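Conserved domain protein (Bacillus anthracis, PDB 3FBQ) is of unknown function but contains two families of the E-set clan, consistent with immunoglobulin-like beta domains. Local coordinates at residues V42-V47 with F117-E122; D46-S49 with L54-T57. All blocks are in the same frame, centred on the assembly; numbering follows the deposited sequence.

Both interactions start from strand 40-49, and their centres lie about 10 Å apart on the same side of the chain's centre. Interaction 2 is the local one: it pairs the end of that strand with the start of strand 53-62 in a beta hairpin, its two segments joined through the short turn between the strands. Interaction 1 spans some 70 residues and crosses from this five-stranded sheet to strand 114-126 in a three-stranded sheet. Asp46 and Val47 belong to both. Phe117 of interaction 1 packs on Leu54 and Ile56 of interaction 2, its CE1 3.5 Å from Ile56 CD1, so the hairpin forms part of one sheet, and its inner face receives the other.

Interaction 1 (V42-V47 with F117-E122); sequences VTINDV and FRWNIE
Val42 and Ile44 face Trp119, joining strands 42-47 and 117-122, whose axes approach to 10.9 Å at 155°, close to antiparallel. With chi1 at -162°, the indole of Trp119 extends away from its own backbone N, which sends its six-membered part across the gap between the strands. From the opposite direction comes Val42, whose CG1 branch stops 3.6 Å from Trp119 CZ3, set obliquely to the ring. The same methyl meets Ile121 CD1 at 4.2 Å. Ile121, two residues beyond Trp119 on the same strand, lays CD1 over one face of the indole, 3.6 Å above the ring plane and offset toward the rim. Ile44 also comes at the ring obliquely; the close spacing modelled there is doubtful, and its detail carries no weight. Branched aliphatic chains suit these places because they pack against a broad ring without bringing in polar groups. Trp137 of strand 131-144 touches Val42 and Ile121, while Tyr58 and Leu76 touch Trp119. Two sheets thus pack face to face through an apolar interior, as in a beta sandwich, consistent with an E-set, immunoglobulin-like domain.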
ATOM      1  N   VAL A  42     -10.946  -1.270  13.823  1.00 23.77           N
ATOM      2  CA  VAL A  42     -11.343  -2.233  12.764  1.00 22.34           C
ATOM      3  C   VAL A  42     -11.742  -3.591  13.390  1.00 23.22           C
ATOM      4  O   VAL A  42     -10.968  -4.127  14.161  1.00 22.48           O
ATOM      5  CB  VAL A  42     -10.238  -2.506  11.742  1.00 23.08           C
ATOM      6  CG1 VAL A  42     -10.725  -3.544  10.644  1.00 19.07           C
ATOM      7  CG2 VAL A  42      -9.726  -1.176  11.083  1.00 22.30           C
ATOM      8  N   THR A  43     -12.963  -4.087  13.073  1.00 23.31           N
ATOM      9  CA  THR A  43     -13.488  -5.373  13.459  1.00 23.20           C
ATOM     10  C   THR A  43     -13.650  -6.250  12.258  1.00 25.53           C
ATOM     11  O   THR A  43     -14.085  -5.800  11.201  1.00 25.10           O
ATOM     12  CB  THR A  43     -14.843  -5.204  14.047  1.00 22.70           C
ATOM     13  OG1 THR A  43     -14.661  -4.321  15.136  1.00 24.52           O
ATOM     14  CG2 THR A  43     -15.437  -6.565  14.629  1.00 17.42           C
ATOM     15  N   ILE A  44     -13.297  -7.522  12.410  1.00 27.43           N
ATOM     16  CA  ILE A  44     -13.453  -8.495  11.335  1.00 28.14           C
ATOM     17  C   ILE A  44     -14.537  -9.515  11.667  1.00 28.88           C
ATOM     18  O   ILE A  44     -14.296 -10.478  12.394  1.00 29.43           O
ATOM     19  CB  ILE A  44     -12.133  -9.237  11.051  1.00 27.82           C
ATOM     20  CG1 ILE A  44     -11.515  -8.744   9.741  1.00 26.14           C
ATOM     21  CG2 ILE A  44     -12.367 -10.739  11.005  1.00 27.63           C
ATOM     22  CD1 ILE A  44     -10.858  -9.837   8.928  1.00 22.20           C
ATOM     23  N   ASN A  45     -15.732  -9.296  11.129  1.00 29.30           N
ATOM     24  CA  ASN A  45     -16.943  -9.886  11.687  1.00 29.41           C
ATOM     25  C   ASN A  45     -17.125 -11.339  11.260  1.00 29.98           C
ATOM     26  O   ASN A  45     -16.642 -12.256  11.925  1.00 31.77           O
ATOM     27  CB  ASN A  45     -18.172  -9.064  11.290  1.00 29.44           C
ATOM     28  CG  ASN A  45     -18.235  -7.730  12.004  1.00 30.55           C
ATOM     29  OD1 ASN A  45     -18.485  -7.667  13.207  1.00 33.34           O
ATOM     30  ND2 ASN A  45     -18.009  -6.650  11.264  1.00 29.93           N
ATOM     31  N   ASP A  46     -17.822 -11.542  10.148  1.00 30.96           N
ATOM     32  CA  ASP A  46     -18.106 -12.884   9.654  1.00 32.01           C
ATOM     33  C   ASP A  46     -16.951 -13.418   8.813  1.00 31.07           C
ATOM     34  O   ASP A  46     -16.317 -12.671   8.069  1.00 32.34           O
ATOM     35  CB  ASP A  46     -19.400 -12.894   8.839  1.00 33.85           C
ATOM     36  CG  ASP A  46     -20.636 -12.736   9.704  1.00 37.62           C
ATOM     37  OD1 ASP A  46     -21.754 -12.725   9.147  1.00 43.96           O
ATOM     38  OD2 ASP A  46     -20.488 -12.623  10.939  1.00 41.29           O
ATOM     39  N   VAL A  47     -16.686 -14.714   8.937  1.00 29.55           N
ATOM     40  CA  VAL A  47     -15.616 -15.352   8.178  1.00 28.86           C
ATOM     41  C   VAL A  47     -16.089 -16.659   7.549  1.00 27.58           C
ATOM     42  O   VAL A  47     -16.860 -17.405   8.151  1.00 27.27           O
ATOM     43  CB  VAL A  47     -14.387 -15.635   9.063  1.00 28.98           C
ATOM     44  CG1 VAL A  47     -14.728 -16.667  10.128  1.00 31.46           C
ATOM     45  CG2 VAL A  47     -13.217 -16.103   8.212  1.00 28.43           C
ATOM     46  N   PHE A 117      -4.666 -16.815   6.595  1.00 29.16           N
ATOM     47  CA  PHE A 117      -4.528 -15.529   5.897  1.00 29.82           C
ATOM     48  C   PHE A 117      -4.052 -14.416   6.814  1.00 28.97           C
ATOM     49  O   PHE A 117      -4.099 -14.611   8.028  1.00 27.90           O
ATOM     50  CB  PHE A 117      -5.835 -15.180   5.221  1.00 28.74           C
ATOM     51  CG  PHE A 117      -6.914 -14.974   6.180  1.00 28.77           C
ATOM     52  CD1 PHE A 117      -7.185 -13.709   6.653  1.00 27.50           C
ATOM     53  CD2 PHE A 117      -7.621 -16.079   6.701  1.00 31.77           C
ATOM     54  CE1 PHE A 117      -8.200 -13.498   7.579  1.00 28.21           C
ATOM     55  CE2 PHE A 117      -8.668 -15.897   7.651  1.00 30.42           C
ATOM     56  CZ  PHE A 117      -8.968 -14.593   8.070  1.00 29.90           C
ATOM     57  N   ARG A 118      -3.586 -13.291   6.253  1.00 28.45           N
ATOM     58  CA  ARG A 118      -3.289 -12.125   7.102  1.00 30.07           C
ATOM     59  C   ARG A 118      -3.934 -10.953   6.486  1.00 29.99           C
ATOM     60  O   ARG A 118      -3.766 -10.672   5.273  1.00 31.66           O
ATOM     61  CB  ARG A 118      -1.784 -11.828   7.341  1.00 30.23           C
ATOM     62  CG  ARG A 118      -0.918 -13.102   7.371  1.00 34.89           C
ATOM     63  CD  ARG A 118       0.109 -13.294   8.506  1.00 37.96           C
ATOM     64  NE  ARG A 118       1.244 -12.370   8.431  1.00 43.01           N
ATOM     65  CZ  ARG A 118       2.390 -12.444   9.137  1.00 44.99           C
ATOM     66  NH1 ARG A 118       2.630 -13.440  10.003  1.00 46.26           N
ATOM     67  NH2 ARG A 118       3.322 -11.496   8.968  1.00 43.69           N
ATOM     68  N   TRP A 119      -4.682 -10.247   7.310  1.00 29.34           N
ATOM     69  CA  TRP A 119      -5.235  -8.958   6.901  1.00 28.56           C
ATOM     70  C   TRP A 119      -4.398  -7.832   7.500  1.00 28.14           C
ATOM     71  O   TRP A 119      -4.428  -7.590   8.698  1.00 27.01           O
ATOM     72  CB  TRP A 119      -6.711  -8.854   7.312  1.00 28.40           C
ATOM     73  CG  TRP A 119      -7.419  -7.792   6.579  1.00 27.25           C
ATOM     74  CD1 TRP A 119      -7.105  -7.311   5.339  1.00 29.07           C
ATOM     75  CD2 TRP A 119      -8.558  -7.056   7.019  1.00 28.27           C
ATOM     76  NE1 TRP A 119      -7.985  -6.320   4.973  1.00 28.35           N
ATOM     77  CE2 TRP A 119      -8.879  -6.127   5.986  1.00 27.80           C
ATOM     78  CE3 TRP A 119      -9.348  -7.080   8.189  1.00 27.41           C
ATOM     79  CZ2 TRP A 119      -9.953  -5.250   6.076  1.00 27.20           C
ATOM     80  CZ3 TRP A 119     -10.434  -6.232   8.274  1.00 26.37           C
ATOM     81  CH2 TRP A 119     -10.726  -5.314   7.229  1.00 29.35           C
ATOM     82  N   ASN A 120      -3.620  -7.169   6.670  1.00 28.64           N
ATOM     83  CA  ASN A 120      -2.629  -6.211   7.184  1.00 30.34           C
ATOM     84  C   ASN A 120      -2.972  -4.809   6.677  1.00 29.82           C
ATOM     85  O   ASN A 120      -2.758  -4.523   5.477  1.00 28.29           O
ATOM     86  CB  ASN A 120      -1.157  -6.578   6.786  1.00 31.18           C
ATOM     87  CG  ASN A 120      -0.689  -7.946   7.342  1.00 35.29           C
ATOM     88  OD1 ASN A 120      -1.000  -8.332   8.485  1.00 43.31           O
ATOM     89  ND2 ASN A 120       0.053  -8.682   6.526  1.00 37.94           N
ATOM     90  N   ILE A 121      -3.512  -3.949   7.561  1.00 28.90           N
ATOM     91  CA  ILE A 121      -3.937  -2.639   7.094  1.00 28.59           C
ATOM     92  C   ILE A 121      -2.925  -1.632   7.444  1.00 28.18           C
ATOM     93  O   ILE A 121      -2.480  -1.593   8.577  1.00 27.69           O
ATOM     94  CB  ILE A 121      -5.255  -2.227   7.652  1.00 29.14           C
ATOM     95  CG1 ILE A 121      -6.302  -3.159   7.065  1.00 26.60           C
ATOM     96  CG2 ILE A 121      -5.564  -0.671   7.303  1.00 30.84           C
ATOM     97  CD1 ILE A 121      -7.548  -3.239   7.939  1.00 26.27           C
ATOM     98  N   GLU A 122      -2.525  -0.827   6.480  1.00 28.06           N
ATOM     99  CA  GLU A 122      -1.488   0.131   6.825  1.00 29.63           C
ATOM    100  C   GLU A 122      -1.974   1.567   6.804  1.00 30.06           C
ATOM    101  O   GLU A 122      -1.202   2.463   6.993  1.00 31.03           O
ATOM    102  CB  GLU A 122      -0.266   0.008   5.949  1.00 28.70           C
ATOM    103  CG  GLU A 122      -0.159  -1.267   5.158  1.00 31.49           C
ATOM    104  CD  GLU A 122       0.804  -1.084   3.956  1.00 37.50           C
ATOM    105  OE1 GLU A 122       1.858  -1.785   4.018  1.00 38.34           O
ATOM    106  OE2 GLU A 122       0.527  -0.223   3.001  1.00 34.50           O
TER

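Interaction 2 (D46-S49 with L54-T57); sequences DVIS and LSIT
The peptide groups of Asp46-Ser49 and Leu54-Thr57 meet through their N-H and C=O groups, with side chains on the two faces of the sheet; the one flat side chain, the Asp46 carboxylate, turns to a salt bridge with Lys25. Thr57 N reaches Asp46 O at 3.1 Å in the plane of that carbonyl. Further along, Ile48 and Ser55 bond to each other twice, Ser55 N to Ile48 O at 2.9 Å and Ile48 N to Ser55 O at 3.2 Å. The first of these two is nearly straight (169° at the hydrogen), the second more bent (136°). An alpha carbon adds weaker support, Leu54 CA donating a C-H to Ile48 O at 3.4 Å. Ile48 with Ser55 is therefore a hydrogen-bonded pair, flanked by the non-hydrogen-bonded pairs Val47 with Ile56 and Ser49 with Leu54.

Alternation sorts the side chains. Val47, Ser49, Leu54 and Ile56 share one face, where the first three touch Val143 of the other sheet, and Leu54 and Ile56 touch Phe117. The chi1 of Val47, 66°, swings CG2 to meet Leu54 CD1 at 4.1 Å and Ile56 CG1 at 4.3 Å. On the other face Ile48 leans its CG2 toward Ser55 OG, 3.9 Å away, while its longer branch leads off. Thr57 brings CB within 3.9 Å of Asp46 CB beside helix 9-12.

Main-chain bonds fix the register seen here. Val47, Leu54 and Ile56 make their face largely apolar, with Ser49 the polar member, its OG bonded to Ser145 OG and Gly51 N, so the buried polar ends of Asp46 and Ser49 are satisfied by partners beyond the paired segments.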
ATOM      1  N   ASP A  46     -17.822 -11.542  10.148  1.00 30.96           N
ATOM      2  CA  ASP A  46     -18.106 -12.884   9.654  1.00 32.01           C
ATOM      3  C   ASP A  46     -16.951 -13.418   8.813  1.00 31.07           C
ATOM      4  O   ASP A  46     -16.317 -12.671   8.069  1.00 32.34           O
ATOM      5  CB  ASP A  46     -19.400 -12.894   8.839  1.00 33.85           C
ATOM      6  CG  ASP A  46     -20.636 -12.736   9.704  1.00 37.62           C
ATOM      7  OD1 ASP A  46     -21.754 -12.725   9.147  1.00 43.96           O
ATOM      8  OD2 ASP A  46     -20.488 -12.623  10.939  1.00 41.29           O
ATOM      9  N   VAL A  47     -16.686 -14.714   8.937  1.00 29.55           N
ATOM     10  CA  VAL A  47     -15.616 -15.352   8.178  1.00 28.86           C
ATOM     11  C   VAL A  47     -16.089 -16.659   7.549  1.00 27.58           C
ATOM     12  O   VAL A  47     -16.860 -17.405   8.151  1.00 27.27           O
ATOM     13  CB  VAL A  47     -14.387 -15.635   9.063  1.00 28.98           C
ATOM     14  CG1 VAL A  47     -14.728 -16.667  10.128  1.00 31.46           C
ATOM     15  CG2 VAL A  47     -13.217 -16.103   8.212  1.00 28.43           C
ATOM     16  N   ILE A  48     -15.622 -16.927   6.334  1.00 25.94           N
ATOM     17  CA  ILE A  48     -16.067 -18.110   5.577  1.00 22.80           C
ATOM     18  C   ILE A  48     -15.153 -18.361   4.380  1.00 22.95           C
ATOM     19  O   ILE A  48     -14.587 -17.453   3.800  1.00 22.37           O
ATOM     20  CB  ILE A  48     -17.464 -17.905   5.011  1.00 22.90           C
ATOM     21  CG1 ILE A  48     -18.160 -19.272   4.714  1.00 20.05           C
ATOM     22  CG2 ILE A  48     -17.436 -16.936   3.763  1.00 19.83           C
ATOM     23  CD1 ILE A  48     -19.609 -19.148   4.267  1.00 13.73           C
ATOM     24  N   SER A  49     -15.058 -19.605   3.969  1.00 24.57           N
ATOM     25  CA  SER A  49     -14.099 -20.035   2.953  1.00 26.37           C
ATOM     26  C   SER A  49     -14.676 -21.226   2.214  1.00 28.29           C
ATOM     27  O   SER A  49     -15.044 -22.292   2.802  1.00 28.58           O
ATOM     28  CB  SER A  49     -12.793 -20.452   3.599  1.00 25.85           C
ATOM     29  OG  SER A  49     -12.077 -21.249   2.705  1.00 25.84           O
ATOM     30  N   LEU A  54     -12.098 -16.901   0.042  1.00 24.86           N
ATOM     31  CA  LEU A  54     -12.251 -16.569   1.445  1.00 23.96           C
ATOM     32  C   LEU A  54     -12.917 -15.215   1.494  1.00 24.18           C
ATOM     33  O   LEU A  54     -12.490 -14.287   0.804  1.00 24.54           O
ATOM     34  CB  LEU A  54     -10.902 -16.509   2.085  1.00 23.26           C
ATOM     35  CG  LEU A  54     -10.838 -15.765   3.411  1.00 24.20           C
ATOM     36  CD1 LEU A  54     -11.312 -16.598   4.633  1.00 22.54           C
ATOM     37  CD2 LEU A  54      -9.381 -15.237   3.596  1.00 23.88           C
ATOM     38  N   SER A  55     -14.015 -15.113   2.228  1.00 24.26           N
ATOM     39  CA  SER A  55     -14.742 -13.879   2.229  1.00 25.22           C
ATOM     40  C   SER A  55     -14.853 -13.502   3.655  1.00 27.29           C
ATOM     41  O   SER A  55     -15.031 -14.342   4.558  1.00 29.12           O
ATOM     42  CB  SER A  55     -16.108 -13.942   1.549  1.00 24.49           C
ATOM     43  OG  SER A  55     -16.172 -14.987   0.573  1.00 25.25           O
ATOM     44  N   ILE A  56     -14.685 -12.212   3.854  1.00 28.74           N
ATOM     45  CA  ILE A  56     -14.566 -11.635   5.152  1.00 29.85           C
ATOM     46  C   ILE A  56     -15.396 -10.362   5.223  1.00 30.77           C
ATOM     47  O   ILE A  56     -15.516  -9.603   4.235  1.00 31.26           O
ATOM     48  CB  ILE A  56     -13.095 -11.352   5.345  1.00 30.75           C
ATOM     49  CG1 ILE A  56     -12.593 -12.294   6.375  1.00 29.91           C
ATOM     50  CG2 ILE A  56     -12.690  -9.801   5.468  1.00 26.21           C
ATOM     51  CD1 ILE A  56     -11.188 -12.003   6.614  1.00 38.47           C
ATOM     52  N   THR A  57     -15.926 -10.127   6.412  1.00 30.38           N
ATOM     53  CA  THR A  57     -16.854  -9.067   6.654  1.00 29.55           C
ATOM     54  C   THR A  57     -16.260  -8.218   7.769  1.00 28.76           C
ATOM     55  O   THR A  57     -15.625  -8.753   8.706  1.00 28.79           O
ATOM     56  CB  THR A  57     -18.178  -9.753   6.962  1.00 29.54           C
ATOM     57  OG1 THR A  57     -18.997  -9.715   5.768  1.00 32.82           O
ATOM     58  CG2 THR A  57     -18.879  -9.134   8.050  1.00 31.16           C
TER